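Local atomic coordinates of gamma-glutamyltranspeptidase (Ggt) (Helicobacter pylori 26695, PDB entry 5BPK), a protein that probably cleaves gamma-glutamyl bonds, as in glutathione, passing the glutamyl group to water or an acceptor amine, as an N-terminal nucleophile hydrolase. Residues G11-V16 against N83-V88; L87-P92 against Q103-V108; I97-L102 against R123-W128; R134-G139 against K158-D163. All coordinates share one frame; numbering follows the deposited sequence.

Contact 1: G11-V16 against N83-V88. With EDO (1,2-ethanediol), chain P; EDO (1,2-ethanediol), chain T.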
loop_
_atom_site.group_PDB
_atom_site.type_symbol
_atom_site.label_atom_id
_atom_site.label_comp_id
_atom_site.label_asym_id
_atom_site.label_seq_id
_atom_site.Cartn_x
_atom_site.Cartn_y
_atom_site.Cartn_z
ATOM N N GLY B 11 -19.019 7.935 11.908
ATOM C CA GLY B 11 -18.366 6.704 12.314
ATOM C C GLY B 11 -17.906 5.819 11.177
ATOM O O GLY B 11 -17.446 4.708 11.412
ATOM N N ASN B 12 -18.034 6.279 9.942
ATOM C CA ASN B 12 -17.403 5.572 8.837
ATOM C C ASN B 12 -15.901 5.861 8.822
ATOM O O ASN B 12 -15.464 6.949 9.192
ATOM C CB ASN B 12 -17.995 5.977 7.490
ATOM C CG ASN B 12 -19.506 5.800 7.422
ATOM O OD1 ASN B 12 -20.015 4.677 7.450
ATOM N ND2 ASN B 12 -20.228 6.910 7.315
ATOM N N ALA B 13 -15.123 4.879 8.382
ATOM C CA ALA B 13 -13.698 5.069 8.151
ATOM C C ALA B 13 -13.262 4.229 6.962
ATOM O O ALA B 13 -13.760 3.112 6.762
ATOM C CB ALA B 13 -12.887 4.702 9.384
ATOM N N VAL B 14 -12.339 4.785 6.178
ATOM C CA VAL B 14 -11.869 4.181 4.943
ATOM C C VAL B 14 -10.348 4.324 4.929
ATOM O O VAL B 14 -9.813 5.430 5.066
ATOM C CB VAL B 14 -12.468 4.894 3.708
ATOM C CG1 VAL B 14 -12.003 4.231 2.429
ATOM C CG2 VAL B 14 -13.999 4.907 3.773
ATOM N N SER B 15 -9.667 3.198 4.761
ATOM C CA SER B 15 -8.218 3.143 4.744
ATOM C C SER B 15 -7.821 2.543 3.398
ATOM O O SER B 15 -8.174 1.399 3.102
ATOM C CB SER B 15 -7.741 2.288 5.909
ATOM O OG SER B 15 -6.358 2.434 6.118
ATOM N N VAL B 16 -7.161 3.346 2.558
ATOM C CA VAL B 16 -6.875 2.962 1.177
ATOM C C VAL B 16 -5.372 2.983 0.913
ATOM O O VAL B 16 -4.726 4.021 1.104
ATOM C CB VAL B 16 -7.531 3.912 0.164
ATOM C CG1 VAL B 16 -7.218 3.440 -1.273
ATOM C CG2 VAL B 16 -9.046 4.037 0.411
ATOM N N ASN B 83 -15.956 -1.687 19.128
ATOM C CA ASN B 83 -16.562 -1.618 17.790
ATOM C C ASN B 83 -16.693 -0.204 17.209
ATOM O O ASN B 83 -17.458 0.002 16.272
ATOM C CB ASN B 83 -17.922 -2.352 17.741
ATOM C CG ASN B 83 -17.779 -3.836 17.474
ATOM O OD1 ASN B 83 -18.295 -4.664 18.225
ATOM N ND2 ASN B 83 -17.078 -4.185 16.397
ATOM N N LYS B 84 -15.935 0.752 17.752
ATOM C CA LYS B 84 -15.905 2.128 17.235
ATOM C C LYS B 84 -14.504 2.432 16.714
ATOM O O LYS B 84 -13.525 1.913 17.220
ATOM C CB LYS B 84 -16.294 3.139 18.310
ATOM C CG LYS B 84 -17.761 3.046 18.744
ATOM C CD LYS B 84 -18.105 4.086 19.804
ATOM N N VAL B 85 -14.421 3.277 15.699
ATOM C CA VAL B 85 -13.141 3.623 15.080
ATOM C C VAL B 85 -12.215 4.237 16.121
ATOM O O VAL B 85 -12.598 5.183 16.835
ATOM C CB VAL B 85 -13.338 4.593 13.892
ATOM C CG1 VAL B 85 -11.993 5.059 13.318
ATOM C CG2 VAL B 85 -14.182 3.926 12.805
ATOM N N PHE B 86 -11.015 3.669 16.213
ATOM C CA PHE B 86 -9.952 4.159 17.091
ATOM C C PHE B 86 -8.746 4.638 16.269
ATOM O O PHE B 86 -8.246 5.743 16.490
ATOM C CB PHE B 86 -9.559 3.061 18.096
ATOM C CG PHE B 86 -8.422 3.438 19.013
ATOM C CD1 PHE B 86 -8.550 4.488 19.908
ATOM C CD2 PHE B 86 -7.233 2.712 19.011
ATOM C CE1 PHE B 86 -7.509 4.825 20.772
ATOM C CE2 PHE B 86 -6.185 3.042 19.860
ATOM C CZ PHE B 86 -6.324 4.104 20.745
ATOM N N LEU B 87 -8.271 3.801 15.344
ATOM C CA LEU B 87 -7.190 4.179 14.427
ATOM C C LEU B 87 -7.514 3.833 12.981
ATOM O O LEU B 87 -8.136 2.810 12.706
ATOM C CB LEU B 87 -5.881 3.474 14.800
ATOM C CG LEU B 87 -5.288 3.753 16.186
ATOM C CD1 LEU B 87 -4.161 2.758 16.519
ATOM C CD2 LEU B 87 -4.783 5.203 16.278
ATOM N N VAL B 88 -7.084 4.700 12.065
ATOM C CA VAL B 88 -7.091 4.434 10.630
ATOM C C VAL B 88 -5.646 4.614 10.177
ATOM O O VAL B 88 -5.062 5.687 10.342
ATOM C CB VAL B 88 -8.040 5.383 9.870
ATOM C CG1 VAL B 88 -8.250 4.896 8.418
ATOM C CG2 VAL B 88 -9.371 5.508 10.612
HETATM C C1 EDO P . -17.306 3.773 14.325
HETATM O O1 EDO P . -16.962 4.860 15.214
HETATM C C2 EDO P . -18.814 3.622 14.174
HETATM O O2 EDO P . -19.237 2.251 14.317
HETATM C C1 EDO T . -23.953 6.779 8.322
HETATM O O1 EDO T . -23.079 6.885 7.195
HETATM C C2 EDO T . -24.935 7.932 8.317
HETATM O O2 EDO T . -25.916 7.667 7.314
#

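Contact 2: L87-P92 against Q103-V108. With EDO (1,2-ethanediol), chain V.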
loop_
_atom_site.group_PDB
_atom_site.type_symbol
_atom_site.label_atom_id
_atom_site.label_comp_id
_atom_site.label_asym_id
_atom_site.label_seq_id
_atom_site.Cartn_x
_atom_site.Cartn_y
_atom_site.Cartn_z
ATOM N N LEU B 87 -8.271 3.801 15.344
ATOM C CA LEU B 87 -7.190 4.179 14.427
ATOM C C LEU B 87 -7.514 3.833 12.981
ATOM O O LEU B 87 -8.136 2.810 12.706
ATOM C CB LEU B 87 -5.881 3.474 14.800
ATOM C CG LEU B 87 -5.288 3.753 16.186
ATOM C CD1 LEU B 87 -4.161 2.758 16.519
ATOM C CD2 LEU B 87 -4.783 5.203 16.278
ATOM N N VAL B 88 -7.084 4.700 12.065
ATOM C CA VAL B 88 -7.091 4.434 10.630
ATOM C C VAL B 88 -5.646 4.614 10.177
ATOM O O VAL B 88 -5.062 5.687 10.342
ATOM C CB VAL B 88 -8.040 5.383 9.870
ATOM C CG1 VAL B 88 -8.250 4.896 8.418
ATOM C CG2 VAL B 88 -9.371 5.508 10.612
ATOM N N VAL B 89 -5.048 3.554 9.651
ATOM C CA VAL B 89 -3.614 3.557 9.417
ATOM C C VAL B 89 -3.219 2.701 8.211
ATOM O O VAL B 89 -3.895 1.746 7.855
ATOM C CB VAL B 89 -2.874 3.115 10.699
ATOM C CG1 VAL B 89 -3.241 1.698 11.060
ATOM C CG2 VAL B 89 -1.368 3.307 10.580
ATOM N N GLY B 90 -2.115 3.079 7.586
ATOM C CA GLY B 90 -1.544 2.341 6.471
ATOM C C GLY B 90 -0.302 3.054 5.981
ATOM O O GLY B 90 0.021 4.150 6.462
ATOM N N SER B 91 0.401 2.424 5.041
ATOM C CA SER B 91 1.650 2.947 4.516
ATOM C C SER B 91 2.044 2.264 3.226
ATOM O O SER B 91 1.654 1.115 2.994
ATOM C CB SER B 91 2.781 2.695 5.526
ATOM O OG SER B 91 4.015 3.251 5.104
ATOM N N PRO B 92 2.823 2.962 2.387
ATOM C CA PRO B 92 3.591 2.320 1.345
ATOM C C PRO B 92 4.885 1.727 1.883
ATOM O O PRO B 92 5.176 1.850 3.072
ATOM C CB PRO B 92 3.884 3.478 0.395
ATOM C CG PRO B 92 3.992 4.653 1.262
ATOM C CD PRO B 92 2.953 4.431 2.319
ATOM N N GLN B 103 4.249 -1.095 13.892
ATOM C CA GLN B 103 4.939 -0.232 14.830
ATOM C C GLN B 103 4.077 0.965 15.226
ATOM O O GLN B 103 4.011 1.316 16.407
ATOM C CB GLN B 103 6.317 0.174 14.275
ATOM C CG GLN B 103 7.312 -0.977 14.365
ATOM C CD GLN B 103 8.607 -0.739 13.628
ATOM O OE1 GLN B 103 9.591 -0.253 14.217
ATOM N NE2 GLN B 103 8.627 -1.066 12.325
ATOM N N VAL B 104 3.386 1.563 14.260
ATOM C CA VAL B 104 2.514 2.704 14.556
ATOM C C VAL B 104 1.412 2.278 15.523
ATOM O O VAL B 104 1.150 2.947 16.532
ATOM C CB VAL B 104 1.919 3.331 13.278
ATOM C CG1 VAL B 104 0.884 4.413 13.621
ATOM C CG2 VAL B 104 3.029 3.907 12.404
ATOM N N ILE B 105 0.785 1.142 15.230
ATOM C CA ILE B 105 -0.269 0.622 16.090
ATOM C C ILE B 105 0.231 0.323 17.513
ATOM O O ILE B 105 -0.411 0.702 18.498
ATOM C CB ILE B 105 -0.934 -0.632 15.481
ATOM C CG1 ILE B 105 -1.668 -0.257 14.192
ATOM C CG2 ILE B 105 -1.893 -1.269 16.497
ATOM C CD1 ILE B 105 -2.211 -1.438 13.421
ATOM N N SER B 106 1.362 -0.365 17.612
ATOM C CA SER B 106 1.973 -0.687 18.897
ATOM C C SER B 106 2.351 0.579 19.652
ATOM O O SER B 106 2.170 0.656 20.864
ATOM C CB SER B 106 3.216 -1.559 18.682
ATOM O OG SER B 106 3.950 -1.762 19.881
ATOM N N ASN B 107 2.899 1.567 18.943
ATOM C CA ASN B 107 3.300 2.810 19.600
ATOM C C ASN B 107 2.121 3.483 20.309
ATOM O O ASN B 107 2.266 4.021 21.405
ATOM C CB ASN B 107 3.946 3.769 18.608
ATOM C CG ASN B 107 5.350 3.339 18.196
ATOM O OD1 ASN B 107 5.991 2.520 18.870
ATOM N ND2 ASN B 107 5.836 3.895 17.077
ATOM N N VAL B 108 0.955 3.479 19.672
ATOM C CA VAL B 108 -0.243 3.958 20.343
ATOM C C VAL B 108 -0.695 3.035 21.491
ATOM O O VAL B 108 -0.879 3.485 22.623
ATOM C CB VAL B 108 -1.412 4.149 19.356
ATOM C CG1 VAL B 108 -2.695 4.575 20.114
ATOM C CG2 VAL B 108 -1.038 5.165 18.280
HETATM C C1 EDO V . 7.079 -3.141 19.353
HETATM O O1 EDO V . 6.528 -1.853 19.037
HETATM C C2 EDO V . 8.599 -3.105 19.465
HETATM O O2 EDO V . 8.958 -2.388 20.642
#

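Contact 3: I97-L102 against R123-W128. With EDO (1,2-ethanediol), chain R.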
loop_
_atom_site.group_PDB
_atom_site.type_symbol
_atom_site.label_atom_id
_atom_site.label_comp_id
_atom_site.label_asym_id
_atom_site.label_seq_id
_atom_site.Cartn_x
_atom_site.Cartn_y
_atom_site.Cartn_z
ATOM N N ILE B 97 5.893 -2.440 4.565
ATOM C CA ILE B 97 4.565 -1.973 4.969
ATOM C C ILE B 97 4.122 -2.633 6.267
ATOM O O ILE B 97 3.666 -1.952 7.196
ATOM C CB ILE B 97 3.505 -2.231 3.893
ATOM C CG1 ILE B 97 3.777 -1.336 2.684
ATOM C CG2 ILE B 97 2.093 -1.961 4.457
ATOM C CD1 ILE B 97 2.882 -1.615 1.517
ATOM N N ILE B 98 4.256 -3.960 6.323
ATOM C CA ILE B 98 3.695 -4.736 7.419
ATOM C C ILE B 98 4.315 -4.282 8.725
ATOM O O ILE B 98 3.611 -4.045 9.723
ATOM C CB ILE B 98 3.934 -6.244 7.230
ATOM C CG1 ILE B 98 3.257 -6.720 5.943
ATOM C CG2 ILE B 98 3.427 -7.017 8.437
ATOM C CD1 ILE B 98 3.694 -8.078 5.499
ATOM N N THR B 99 5.635 -4.117 8.713
ATOM C CA THR B 99 6.334 -3.761 9.941
ATOM C C THR B 99 6.117 -2.279 10.315
ATOM O O THR B 99 5.988 -1.942 11.498
ATOM C CB THR B 99 7.833 -4.117 9.837
ATOM O OG1 THR B 99 8.432 -3.415 8.743
ATOM C CG2 THR B 99 8.019 -5.644 9.653
ATOM N N THR B 100 6.024 -1.401 9.313
ATOM C CA THR B 100 5.727 0.007 9.569
ATOM C C THR B 100 4.366 0.159 10.257
ATOM O O THR B 100 4.256 0.831 11.287
ATOM C CB THR B 100 5.756 0.829 8.261
ATOM O OG1 THR B 100 7.124 1.045 7.874
ATOM C CG2 THR B 100 5.067 2.174 8.422
ATOM N N VAL B 101 3.347 -0.503 9.709
ATOM C CA VAL B 101 1.995 -0.360 10.255
ATOM C C VAL B 101 1.912 -0.951 11.683
ATOM O O VAL B 101 1.319 -0.352 12.576
ATOM C CB VAL B 101 0.932 -0.968 9.297
ATOM C CG1 VAL B 101 -0.435 -1.017 9.957
ATOM C CG2 VAL B 101 0.864 -0.154 7.985
ATOM N N LEU B 102 2.527 -2.120 11.880
ATOM C CA LEU B 102 2.631 -2.760 13.198
ATOM C C LEU B 102 3.184 -1.800 14.252
ATOM O O LEU B 102 2.664 -1.698 15.360
ATOM C CB LEU B 102 3.550 -4.002 13.080
ATOM C CG LEU B 102 4.046 -4.856 14.250
ATOM C CD1 LEU B 102 5.102 -4.185 15.078
ATOM C CD2 LEU B 102 2.879 -5.297 15.093
ATOM N N ARG B 123 11.705 3.608 13.172
ATOM C CA ARG B 123 11.197 2.280 12.842
ATOM C C ARG B 123 12.343 1.309 12.603
ATOM O O ARG B 123 13.404 1.714 12.128
ATOM C CB ARG B 123 10.345 2.356 11.573
ATOM C CG ARG B 123 9.020 3.041 11.802
ATOM C CD ARG B 123 8.330 3.456 10.470
ATOM N NE ARG B 123 7.250 4.389 10.789
ATOM C CZ ARG B 123 6.645 5.206 9.945
ATOM N NH1 ARG B 123 6.993 5.266 8.668
ATOM N NH2 ARG B 123 5.691 6.001 10.406
ATOM N N PHE B 124 12.122 0.036 12.945
ATOM C CA PHE B 124 13.054 -1.050 12.607
ATOM C C PHE B 124 12.318 -2.056 11.736
ATOM O O PHE B 124 11.107 -1.977 11.570
ATOM C CB PHE B 124 13.647 -1.733 13.855
ATOM C CG PHE B 124 12.626 -2.392 14.734
ATOM C CD1 PHE B 124 12.259 -3.722 14.539
ATOM C CD2 PHE B 124 12.006 -1.672 15.736
ATOM C CE1 PHE B 124 11.298 -4.314 15.347
ATOM C CE2 PHE B 124 11.038 -2.246 16.531
ATOM C CZ PHE B 124 10.674 -3.572 16.340
ATOM N N HIS B 125 13.057 -2.997 11.165
ATOM C CA HIS B 125 12.475 -3.944 10.225
ATOM C C HIS B 125 13.309 -5.212 10.140
ATOM O O HIS B 125 14.531 -5.155 10.049
ATOM C CB HIS B 125 12.358 -3.253 8.858
ATOM C CG HIS B 125 11.906 -4.138 7.741
ATOM N ND1 HIS B 125 10.604 -4.565 7.603
ATOM C CD2 HIS B 125 12.587 -4.650 6.684
ATOM C CE1 HIS B 125 10.504 -5.312 6.517
ATOM N NE2 HIS B 125 11.689 -5.372 5.935
ATOM N N MET B 126 12.615 -6.342 10.158
ATOM C CA MET B 126 13.187 -7.658 9.908
ATOM C C MET B 126 12.245 -8.388 8.958
ATOM O O MET B 126 11.064 -8.505 9.243
ATOM C CB MET B 126 13.344 -8.406 11.240
ATOM C CG MET B 126 13.504 -9.920 11.167
ATOM S SD MET B 126 14.930 -10.516 10.263
ATOM C CE MET B 126 16.271 -10.114 11.406
ATOM N N GLN B 127 12.776 -8.846 7.824
ATOM C CA GLN B 127 11.980 -9.595 6.836
ATOM C C GLN B 127 12.558 -10.969 6.506
ATOM O O GLN B 127 12.244 -11.540 5.452
ATOM C CB GLN B 127 11.760 -8.775 5.552
ATOM C CG GLN B 127 12.993 -8.406 4.787
ATOM C CD GLN B 127 12.661 -7.704 3.473
ATOM O OE1 GLN B 127 12.082 -6.611 3.459
ATOM N NE2 GLN B 127 13.021 -8.336 2.358
ATOM N N TRP B 128 13.364 -11.502 7.428
ATOM C CA TRP B 128 13.884 -12.879 7.387
ATOM C C TRP B 128 15.004 -13.025 6.345
ATOM O O TRP B 128 16.133 -13.375 6.700
ATOM C CB TRP B 128 12.722 -13.882 7.238
ATOM C CG TRP B 128 13.042 -15.272 6.763
ATOM C CD1 TRP B 128 13.662 -16.264 7.462
ATOM C CD2 TRP B 128 12.715 -15.817 5.492
ATOM N NE1 TRP B 128 13.738 -17.406 6.690
ATOM C CE2 TRP B 128 13.175 -17.148 5.470
ATOM C CE3 TRP B 128 12.080 -15.302 4.354
ATOM C CZ2 TRP B 128 13.013 -17.974 4.356
ATOM C CZ3 TRP B 128 11.927 -16.123 3.249
ATOM C CH2 TRP B 128 12.388 -17.442 3.263
HETATM C C1 EDO R . 14.193 2.022 15.732
HETATM O O1 EDO R . 14.319 0.964 16.692
HETATM C C2 EDO R . 15.357 1.969 14.737
HETATM O O2 EDO R . 15.270 2.973 13.701
#

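Contact 4: R134-G139 against K158-D163. With EDO (1,2-ethanediol), chain R; EDO (1,2-ethanediol), chain C.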
loop_
_atom_site.group_PDB
_atom_site.type_symbol
_atom_site.label_atom_id
_atom_site.label_comp_id
_atom_site.label_asym_id
_atom_site.label_seq_id
_atom_site.Cartn_x
_atom_site.Cartn_y
_atom_site.Cartn_z
ATOM N N ARG B 134 17.070 -3.988 10.040
ATOM C CA ARG B 134 17.152 -2.704 9.370
ATOM C C ARG B 134 16.643 -1.616 10.308
ATOM O O ARG B 134 15.567 -1.752 10.899
ATOM C CB ARG B 134 16.327 -2.751 8.080
ATOM C CG ARG B 134 16.107 -1.420 7.419
ATOM C CD ARG B 134 15.401 -1.551 6.107
ATOM N NE ARG B 134 15.280 -0.242 5.473
ATOM C CZ ARG B 134 15.017 -0.031 4.186
ATOM N NH1 ARG B 134 14.818 -1.054 3.363
ATOM N NH2 ARG B 134 14.952 1.218 3.715
ATOM N N ILE B 135 17.431 -0.551 10.438
ATOM C CA ILE B 135 17.074 0.607 11.255
ATOM C C ILE B 135 17.190 1.910 10.452
ATOM O O ILE B 135 17.699 1.915 9.319
ATOM C CB ILE B 135 17.933 0.656 12.554
ATOM C CG1 ILE B 135 19.411 0.923 12.249
ATOM C CG2 ILE B 135 17.780 -0.646 13.314
ATOM C CD1 ILE B 135 20.186 1.426 13.433
ATOM N N GLU B 136 16.745 3.006 11.063
ATOM C CA GLU B 136 16.823 4.348 10.473
ATOM C C GLU B 136 17.881 5.166 11.179
ATOM O O GLU B 136 18.195 4.924 12.350
ATOM C CB GLU B 136 15.460 5.058 10.555
ATOM C CG GLU B 136 14.352 4.308 9.817
ATOM C CD GLU B 136 12.989 4.933 9.977
ATOM O OE1 GLU B 136 12.629 5.354 11.116
ATOM O OE2 GLU B 136 12.269 5.029 8.945
ATOM N N LYS B 137 18.420 6.154 10.467
ATOM C CA LYS B 137 19.467 7.005 11.026
ATOM C C LYS B 137 18.951 7.680 12.301
ATOM O O LYS B 137 17.821 8.154 12.339
ATOM C CB LYS B 137 19.921 8.041 10.002
ATOM C CG LYS B 137 21.227 8.742 10.378
ATOM C CD LYS B 137 21.837 9.540 9.222
ATOM C CE LYS B 137 20.876 10.574 8.676
ATOM N NZ LYS B 137 21.524 11.610 7.817
ATOM N N PHE B 138 19.797 7.713 13.330
ATOM C CA PHE B 138 19.481 8.280 14.650
ATOM C C PHE B 138 18.395 7.521 15.404
ATOM O O PHE B 138 17.941 7.965 16.459
ATOM C CB PHE B 138 19.095 9.763 14.527
ATOM C CG PHE B 138 20.100 10.584 13.775
ATOM C CD1 PHE B 138 21.417 10.648 14.214
ATOM C CD2 PHE B 138 19.741 11.289 12.634
ATOM C CE1 PHE B 138 22.356 11.386 13.531
ATOM C CE2 PHE B 138 20.684 12.044 11.940
ATOM C CZ PHE B 138 21.995 12.089 12.397
ATOM N N GLY B 139 17.987 6.371 14.878
ATOM C CA GLY B 139 16.852 5.652 15.423
ATOM C C GLY B 139 17.158 4.719 16.574
ATOM O O GLY B 139 16.243 4.302 17.286
ATOM N N LYS B 158 19.612 2.024 6.956
ATOM C CA LYS B 158 19.156 2.208 5.592
ATOM C C LYS B 158 18.192 3.393 5.518
ATOM O O LYS B 158 17.828 3.960 6.546
ATOM C CB LYS B 158 18.505 0.920 5.077
ATOM C CG LYS B 158 19.518 -0.161 4.729
ATOM C CD LYS B 158 18.857 -1.419 4.176
ATOM C CE LYS B 158 19.880 -2.365 3.564
ATOM N NZ LYS B 158 19.251 -3.636 3.100
ATOM N N PRO B 159 17.779 3.781 4.300
ATOM C CA PRO B 159 16.882 4.935 4.186
ATOM C C PRO B 159 15.590 4.781 4.975
ATOM O O PRO B 159 15.178 3.667 5.273
ATOM C CB PRO B 159 16.620 5.021 2.681
ATOM C CG PRO B 159 17.884 4.464 2.063
ATOM C CD PRO B 159 18.322 3.375 2.990
ATOM N N VAL B 160 14.950 5.899 5.296
ATOM C CA VAL B 160 13.726 5.854 6.072
ATOM C C VAL B 160 12.667 4.996 5.388
ATOM O O VAL B 160 12.562 4.954 4.151
ATOM C CB VAL B 160 13.174 7.273 6.427
ATOM C CG1 VAL B 160 14.095 7.968 7.387
ATOM C CG2 VAL B 160 12.884 8.113 5.173
ATOM N N MET B 161 11.852 4.364 6.226
ATOM C CA MET B 161 10.874 3.387 5.814
ATOM C C MET B 161 9.470 3.926 6.006
ATOM O O MET B 161 9.092 4.258 7.120
ATOM C CB MET B 161 11.019 2.146 6.681
ATOM C CG MET B 161 12.261 1.342 6.424
ATOM S SD MET B 161 12.361 -0.099 7.486
ATOM C CE MET B 161 12.862 0.659 9.048
ATOM N N GLY B 162 8.703 3.995 4.925
ATOM C CA GLY B 162 7.269 4.229 5.016
ATOM C C GLY B 162 6.832 5.663 4.835
ATOM O O GLY B 162 7.647 6.595 4.810
ATOM N N ASP B 163 5.515 5.829 4.752
ATOM C CA ASP B 163 4.888 7.148 4.663
ATOM C C ASP B 163 3.445 6.994 5.145
ATOM O O ASP B 163 2.515 6.806 4.371
ATOM C CB ASP B 163 4.971 7.702 3.239
ATOM C CG ASP B 163 4.312 9.067 3.097
ATOM O OD1 ASP B 163 3.970 9.681 4.127
ATOM O OD2 ASP B 163 4.121 9.509 1.952
HETATM C C1 EDO R . 14.193 2.022 15.732
HETATM O O1 EDO R . 14.319 0.964 16.692
HETATM C C2 EDO R . 15.357 1.969 14.737
HETATM O O2 EDO R . 15.270 2.973 13.701
HETATM C C1 EDO C . 17.018 8.908 4.468
HETATM O O1 EDO C . 16.031 8.032 3.934
HETATM C C2 EDO C . 17.488 8.331 5.791
HETATM O O2 EDO C . 18.601 9.064 6.301
HETATM O O HOH W 1 15.641 1.936 7.318
HETATM O O HOH W 2 17.450 6.371 7.845
#

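Contact 1: G11-V16 against N83-V88
The flat groups at this contact are two peptides of 11-16, whose carbonyl oxygens are touched by valine methyls: G11 O lies 3.6 Å from V85 CG2, and V14 O lies 3.7 Å from V88 CG1. Ring contact comes from the partner chain, where Y274 meets the F86 ring with planes about 30° apart. Between the two strands the side chains are small. A13 CB rests against both valines, 3.7 Å from V85 CG2 and 3.8 Å from V88 CG2. Farther on, the other V88 branch, CG1, anti to the backbone N (chi1 -168°), touches S15 CB at 3.7 Å. At the G11 end a 1,2-ethanediol, probably from the crystallisation liquor, accepts a bond from V85 N at its O1 (3.0 Å), and H91 of the partner chain packs on V85. No hydrogen bond joins the segments. Their strand axes approach to 8.1 Å at only 19°, a spacing that fits facing sheets rather than paired neighbours. Strand 13-19 pairs with 2-8 and with a strand of the partner chain, whereas 84-89 belongs to the 77-81/166-171 sheet; this face-to-face packing is characteristic of the central beta sandwich of the Ntn-hydrolase alpha-beta-beta-alpha fold.

Contact 2: L87-P92 against Q103-V108
L87 and V108 meet tip to tip, with L87 CD1 4.2 Å from V108 CB. The same methyl lies 4.5 Å from I105 CA, so it settles as a bump into the hollow between the backbone of I105 and the side chain of V108. Two residues along the strand, V89 presents a fork whose prongs find different partners. Its CG2 touches V104 CG1 at 3.9 Å, the two side chains sliding past each other in opposite directions. Its CG1, set between the backbone N and the carbonyl carbon (chi1 63°), reaches I105 CG1 at 4.0 Å, and I105 CD1 is hardly farther. The two methyls of V89 thus meet the neighbouring side chains V104 and I105 separately. The elements run nearly antiparallel, 157° apart, with axes 10.1 Å from each other, which is the geometry of a helix laid on a sheet: helix 96-109 forms an outer alpha layer of the Ntn-hydrolase sandwich. L87 and V89 point to the helix, while V88 faces the other sheet. V79 and T77 of the adjoining strand extend the floor beneath I105, and A118 and I115 of helix 115-120 close in on V108. Beyond the strand the chain turns into the inhibitor pocket, to which P92 belongs. There S91 OG donates a 2.7 Å bond to P92 O, in the carbonyl plane and on a lone pair, and it also receives a bond from D163 N.

Contact 3: I97-L102 against R123-W128
T99 and H125 tie helix 96-109 to the irregular segment 123-128, which passes across the helix before strand 133-135; the helix belongs to an outer layer of the Ntn-hydrolase alpha-beta-beta-alpha fold, and its first turns reach the inhibitor pocket through I97. Hydrogen bonding is centred on the imidazole. T99 OG1 and H125 ND1 lie 2.7 Å apart and are hydrogen-bonded, the hydroxyl meeting the ring at its edge near the plane, while the two side chains cross at about a right angle. With OG1 between the backbone N and the carbonyl carbon (chi1 60°), the hydroxyl also bonds R96 O one turn back. On the far nitrogen, H125 NE2 donates to Q127 OE1 at 2.8 Å, and the oxygen lies only 5° out of the ring plane. Bonds at both ring nitrogens, one near the plane and one in it, would fix the ring's rotation. Q127 OE1 is held in turn by S95 OG, a second-shell tether back to the start of the helix. Backbone groups contribute as well: F124 O accepts a bond from Q103 NE2, and R123 O from O2 of a 1,2-ethanediol at 2.7 Å.

The polar partners of the R123 guanidinium named here, D183 and M161 O, lie beyond the two segments. NH1 makes a salt bridge with the first and a hydrogen bond to the second, anchoring the extended arginine. Van der Waals contact completes the account: T100 crosses R123 obliquely, and its CG2 sits 3.5 Å above the guanidinium plane, offset toward the rim, 3.7 Å from NH1.

Contact 4: R134-G139 against K158-D163
R134 is the tightly held part of this contact, its guanidinium layered between K158 CB over one face and M161 CG over the other, each 3.5 Å from R134 NE. In the guanidinium plane (3° out of it) NH2 donates to P159 O at 2.9 Å, tilted 32° from the carbonyl plane. NE gives its proton to a water at the same edge. A second hold comes from E136: M161 N donates to E136 OE2 at 2.8 Å, nearly straight at 173°, on the anti lone pair, while OE1 is occupied by R123 N and a salt bridge to R185. Thus the carboxylate, both oxygens engaged, holds M161 N while R134 holds P159 O.

Toward solvent the join is looser. A water spans K137 N and K158 O, at 2.8 Å from K137 N, and V160 N bonds a 1,2-ethanediol, probably from the crystallisation liquor. K158 NZ leads away to a salt bridge with E132, though it stays 5.1 Å from R134 NH1, so some like-charge repulsion is likely. K137 and F138 form the exposed corner of a type II turn. Between these sides K158 N bonds I135 O at 3.0 Å; as I135 also pairs with V156, the pattern is that of parallel strands, here the small sheet 133-135/155-157, with the type II turn from E136 to G139 following.

In the fold
Contacts 1 and 2 share L87 and V88 and use opposite sides of strand 84-89: both are buried and carried by aliphatic side chains, without a hydrogen bond across either. Contacts 2 and 3 share helix 96-109, its later turns meeting the sheet and its earlier ones an irregular segment, where the chemistry turns polar. Contact 4, partly exposed, relies most on hydrogen bonds and water, and lies on the other side of the chain's centre from contact 1. Contacts 3 and 4 touch directly, by H125 O with R134 N and H125 CB with M161 SD, whereas P92 CD packs on D163 O between contacts 2 and 4.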